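Local coordinates for isochorismatase family protein (Enterococcus faecalis, PDB 2A67) that belongs to the isochorismatase family and is probably a hydrolase, though its substrate and precise function remain unknown, at residues 101-112 and 127-138. Residues are numbered along the deposited sequence; the frame is centred on the assembly and turned at random.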
loop_
_atom_site.group_PDB
_atom_site.type_symbol
_atom_site.label_atom_id
_atom_site.label_comp_id
_atom_site.label_asym_id
_atom_site.label_seq_id
_atom_site.Cartn_x
_atom_site.Cartn_y
_atom_site.Cartn_z
ATOM N N VAL D 101 -15.848 -15.260 1.298
ATOM C CA VAL D 101 -14.417 -15.396 1.049
ATOM C C VAL D 101 -13.690 -14.644 2.129
ATOM O O VAL D 101 -13.973 -13.472 2.381
ATOM C CB VAL D 101 -14.000 -14.897 -0.361
ATOM C CG1 VAL D 101 -12.451 -14.798 -0.523
ATOM C CG2 VAL D 101 -14.614 -15.805 -1.468
ATOM N N GLN D 102 -12.761 -15.329 2.798
ATOM C CA GLN D 102 -11.938 -14.699 3.789
ATOM C C GLN D 102 -10.465 -14.674 3.325
ATOM O O GLN D 102 -9.667 -13.905 3.835
ATOM C CB GLN D 102 -12.141 -15.448 5.153
ATOM C CG GLN D 102 -11.028 -15.302 6.225
ATOM C CD GLN D 102 -10.801 -13.842 6.680
ATOM O OE1 GLN D 102 -9.687 -13.480 7.145
ATOM N NE2 GLN D 102 -11.856 -12.997 6.542
ATOM N N THR D 103 -10.126 -15.470 2.317
ATOM C CA THR D 103 -8.724 -15.684 1.934
ATOM C C THR D 103 -8.606 -15.344 0.491
ATOM O O THR D 103 -9.418 -15.813 -0.307
ATOM C CB THR D 103 -8.260 -17.190 2.208
ATOM O OG1 THR D 103 -8.341 -17.418 3.601
ATOM C CG2 THR D 103 -6.840 -17.378 1.905
ATOM N N LEU D 104 -7.590 -14.536 0.155
ATOM C CA LEU D 104 -7.416 -14.070 -1.216
ATOM C C LEU D 104 -6.039 -14.479 -1.631
ATOM O O LEU D 104 -5.072 -14.123 -0.967
ATOM C CB LEU D 104 -7.440 -12.500 -1.252
ATOM C CG LEU D 104 -8.779 -11.894 -0.847
ATOM C CD1 LEU D 104 -8.679 -10.349 -0.773
ATOM C CD2 LEU D 104 -9.860 -12.381 -1.879
ATOM N N GLU D 105 -5.951 -15.184 -2.748
ATOM C CA GLU D 105 -4.667 -15.434 -3.422
ATOM C C GLU D 105 -4.545 -14.429 -4.576
ATOM O O GLU D 105 -5.304 -14.481 -5.531
ATOM C CB GLU D 105 -4.572 -16.868 -3.991
ATOM C CG GLU D 105 -3.202 -17.155 -4.623
ATOM C CD GLU D 105 -3.052 -18.607 -5.108
ATOM O OE1 GLU D 105 -3.791 -19.518 -4.618
ATOM O OE2 GLU D 105 -2.157 -18.820 -5.950
ATOM N N ILE D 106 -3.543 -13.568 -4.513
ATOM C CA ILE D 106 -3.470 -12.405 -5.405
ATOM C C ILE D 106 -2.372 -12.509 -6.455
ATOM O O ILE D 106 -1.245 -12.924 -6.177
ATOM C CB ILE D 106 -3.305 -11.117 -4.543
ATOM C CG1 ILE D 106 -4.562 -10.930 -3.671
ATOM C CG2 ILE D 106 -3.117 -9.826 -5.445
ATOM C CD1 ILE D 106 -4.418 -10.034 -2.441
ATOM N N ALA D 107 -2.686 -12.077 -7.674
ATOM C CA ALA D 107 -1.710 -12.005 -8.764
ATOM C C ALA D 107 -2.125 -10.805 -9.639
ATOM O O ALA D 107 -3.278 -10.346 -9.555
ATOM C CB ALA D 107 -1.731 -13.327 -9.587
ATOM N N GLY D 108 -1.174 -10.253 -10.382
ATOM C CA GLY D 108 -1.543 -9.314 -11.476
ATOM C C GLY D 108 -0.448 -8.348 -11.773
ATOM O O GLY D 108 0.709 -8.594 -11.455
ATOM N N VAL D 109 -0.847 -7.216 -12.363
ATOM C CA VAL D 109 0.035 -6.139 -12.806
ATOM C C VAL D 109 -0.703 -4.826 -12.502
ATOM O O VAL D 109 -1.933 -4.842 -12.370
ATOM C CB VAL D 109 0.316 -6.236 -14.364
ATOM C CG1 VAL D 109 0.911 -7.638 -14.738
ATOM C CG2 VAL D 109 -0.994 -6.034 -15.135
ATOM N N GLN D 110 0.018 -3.721 -12.313
ATOM C CA GLN D 110 1.478 -3.737 -12.183
ATOM C C GLN D 110 1.835 -3.925 -10.710
ATOM O O GLN D 110 1.154 -3.396 -9.853
ATOM C CB GLN D 110 2.101 -2.405 -12.679
ATOM C CG GLN D 110 2.154 -2.326 -14.211
ATOM C CD GLN D 110 2.553 -0.948 -14.673
ATOM O OE1 GLN D 110 3.709 -0.534 -14.567
ATOM N NE2 GLN D 110 1.581 -0.214 -15.142
ATOM N N THR D 111 2.956 -4.597 -10.462
ATOM C CA THR D 111 3.496 -4.886 -9.099
ATOM C C THR D 111 3.355 -3.746 -8.104
ATOM O O THR D 111 2.787 -3.910 -7.017
ATOM C CB THR D 111 5.014 -5.184 -9.208
ATOM O OG1 THR D 111 5.201 -6.262 -10.133
ATOM C CG2 THR D 111 5.686 -5.487 -7.826
ATOM N N GLU D 112 3.948 -2.602 -8.451
ATOM C CA GLU D 112 4.072 -1.526 -7.486
ATOM C C GLU D 112 2.839 -0.618 -7.406
ATOM O O GLU D 112 2.731 0.182 -6.495
ATOM C CB GLU D 112 5.324 -0.692 -7.765
ATOM C CG GLU D 112 5.184 0.294 -8.967
ATOM C CD GLU D 112 5.568 -0.319 -10.324
ATOM O OE1 GLU D 112 5.190 -1.470 -10.620
ATOM O OE2 GLU D 112 6.251 0.371 -11.117
ATOM N N TYR D 127 -8.640 -9.375 5.390
ATOM C CA TYR D 127 -8.534 -10.628 4.596
ATOM C C TYR D 127 -7.200 -11.248 4.815
ATOM O O TYR D 127 -6.202 -10.534 5.058
ATOM C CB TYR D 127 -8.748 -10.469 3.059
ATOM C CG TYR D 127 -10.107 -9.943 2.714
ATOM C CD1 TYR D 127 -11.208 -10.809 2.607
ATOM C CD2 TYR D 127 -10.314 -8.555 2.523
ATOM C CE1 TYR D 127 -12.475 -10.315 2.337
ATOM C CE2 TYR D 127 -11.605 -8.036 2.183
ATOM C CZ TYR D 127 -12.663 -8.936 2.103
ATOM O OH TYR D 127 -13.949 -8.515 1.804
ATOM N N THR D 128 -7.193 -12.588 4.743
ATOM C CA THR D 128 -5.964 -13.376 4.744
ATOM C C THR D 128 -5.390 -13.437 3.328
ATOM O O THR D 128 -6.063 -13.902 2.417
ATOM C CB THR D 128 -6.227 -14.815 5.387
ATOM O OG1 THR D 128 -6.702 -14.609 6.725
ATOM C CG2 THR D 128 -4.952 -15.671 5.356
ATOM N N CYS D 129 -4.172 -12.931 3.121
ATOM C CA CYS D 129 -3.666 -12.834 1.745
ATOM C C CYS D 129 -2.572 -13.855 1.509
ATOM O O CYS D 129 -1.775 -14.137 2.433
ATOM C CB CYS D 129 -3.160 -11.420 1.449
ATOM S SG CYS D 129 -4.540 -10.254 1.618
ATOM N N LEU D 130 -2.584 -14.399 0.284
ATOM C CA LEU D 130 -1.638 -15.421 -0.202
ATOM C C LEU D 130 -1.133 -15.005 -1.578
ATOM O O LEU D 130 -1.797 -14.276 -2.260
ATOM C CB LEU D 130 -2.351 -16.766 -0.369
ATOM C CG LEU D 130 -3.070 -17.297 0.896
ATOM C CD1 LEU D 130 -3.884 -18.502 0.482
ATOM C CD2 LEU D 130 -2.122 -17.597 2.057
HETATM N N MSE D 131 0.024 -15.497 -1.981
HETATM C CA MSE D 131 0.520 -15.267 -3.316
HETATM C C MSE D 131 1.372 -16.436 -3.831
HETATM O O MSE D 131 2.222 -16.948 -3.118
HETATM C CB MSE D 131 1.391 -14.026 -3.317
HETATM C CG MSE D 131 1.887 -13.668 -4.696
HETATM SE SE MSE D 131 2.618 -11.823 -4.733
HETATM C CE MSE D 131 1.020 -10.833 -5.296
ATOM N N THR D 132 1.177 -16.821 -5.079
ATOM C CA THR D 132 2.082 -17.774 -5.729
ATOM C C THR D 132 3.279 -16.952 -6.205
ATOM O O THR D 132 3.103 -15.915 -6.869
ATOM C CB THR D 132 1.351 -18.512 -6.895
ATOM O OG1 THR D 132 0.351 -19.364 -6.338
ATOM C CG2 THR D 132 2.295 -19.346 -7.769
ATOM N N PRO D 133 4.492 -17.410 -5.890
ATOM C CA PRO D 133 5.673 -16.740 -6.412
ATOM C C PRO D 133 5.618 -16.533 -7.932
ATOM O O PRO D 133 5.040 -17.354 -8.640
ATOM C CB PRO D 133 6.797 -17.745 -6.043
ATOM C CG PRO D 133 6.306 -18.323 -4.753
ATOM C CD PRO D 133 4.856 -18.580 -5.058
ATOM N N LYS D 134 6.236 -15.460 -8.420
ATOM C CA LYS D 134 6.308 -15.144 -9.856
ATOM C C LYS D 134 4.979 -14.966 -10.568
ATOM O O LYS D 134 4.773 -15.458 -11.691
ATOM C CB LYS D 134 7.212 -16.137 -10.586
ATOM C CG LYS D 134 8.591 -16.217 -9.942
ATOM C CD LYS D 134 9.472 -17.288 -10.603
ATOM C CE LYS D 134 10.923 -16.810 -10.595
ATOM N NZ LYS D 134 11.677 -17.390 -11.782
ATOM N N THR D 135 4.035 -14.280 -9.910
ATOM C CA THR D 135 2.749 -14.085 -10.563
ATOM C C THR D 135 2.424 -12.567 -10.612
ATOM O O THR D 135 1.282 -12.172 -10.732
ATOM C CB THR D 135 1.597 -14.920 -9.902
ATOM O OG1 THR D 135 1.535 -14.583 -8.512
ATOM C CG2 THR D 135 1.770 -16.477 -10.147
ATOM N N THR D 136 3.439 -11.726 -10.456
ATOM C CA THR D 136 3.246 -10.275 -10.737
ATOM C C THR D 136 4.280 -9.809 -11.750
ATOM O O THR D 136 5.323 -10.440 -11.933
ATOM C CB THR D 136 3.301 -9.343 -9.479
ATOM O OG1 THR D 136 4.661 -9.068 -9.138
ATOM C CG2 THR D 136 2.614 -9.948 -8.290
ATOM N N SER D 137 3.986 -8.696 -12.422
ATOM C CA SER D 137 4.967 -8.148 -13.348
ATOM C C SER D 137 4.714 -6.648 -13.426
ATOM O O SER D 137 3.677 -6.160 -12.955
ATOM C CB SER D 137 4.843 -8.818 -14.717
ATOM O OG SER D 137 5.682 -8.200 -15.683
ATOM N N THR D 138 5.691 -5.951 -13.998
ATOM C CA THR D 138 5.693 -4.490 -14.149
ATOM C C THR D 138 6.712 -4.121 -15.246
ATOM O O THR D 138 7.216 -5.003 -15.952
ATOM C CB THR D 138 5.944 -3.761 -12.796
ATOM O OG1 THR D 138 5.530 -2.403 -12.906
ATOM C CG2 THR D 138 7.392 -3.869 -12.246
HETATM O O HOH W 1 -0.439 -15.435 -6.828
#
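Glu105 OE2 takes a hydrogen bond from Thr132 OG1 at 2.6 Å, on the anti side of the carboxylate and 34° out of its plane, and a salt bridge from Arg36 of helix 26-42. Its twin OE1 meets Arg5 and Tyr40, so both oxygens are held. The Glu105 chain is extended, its CG swung opposite the backbone N (chi1 -177°), which carries it past Leu130 O and brings the carboxylate to Thr132. Strands 103-109 and 128-131 lie parallel here, neighbours in the sheet and the two strands of a beta-alpha-beta unit joined by helix 111-125. Leu104 N and Ile106 N donate to Thr128 O and Leu130 O, while Leu130 N and Thr128 N donate back to Leu104 O and Gln102 O; Leu104 N reaches Thr128 O at 2.8 Å, nearly straight (166°). On the face carrying Leu104, its CD1 lies obliquely off-centre to the Tyr127 ring, 4.3 Å from the centroid. Farther on, a short loop interrupts the second strand, and a water fills the break: it donates to Ile106 O (2.7 Å) and Thr135 OG1 and accepts from Thr132 N. Thr135 OG1 in turn donates to Thr132 O at 2.6 Å, tying the loop to itself. Pairing resumes where Gly108 N meets Thr135 O at 3.1 Å. Beyond the cis peptide before Gln110, Thr111 begins the helix, its N bonded to Ser137 O at 3.0 Å from above the carbonyl plane and its OG1 sharing a hydrogen bond with Thr136 OG1. The buried Glu105 carboxylate, facing two arginines, is probably ionised, and the water replaces strand pairing where the loop interrupts it.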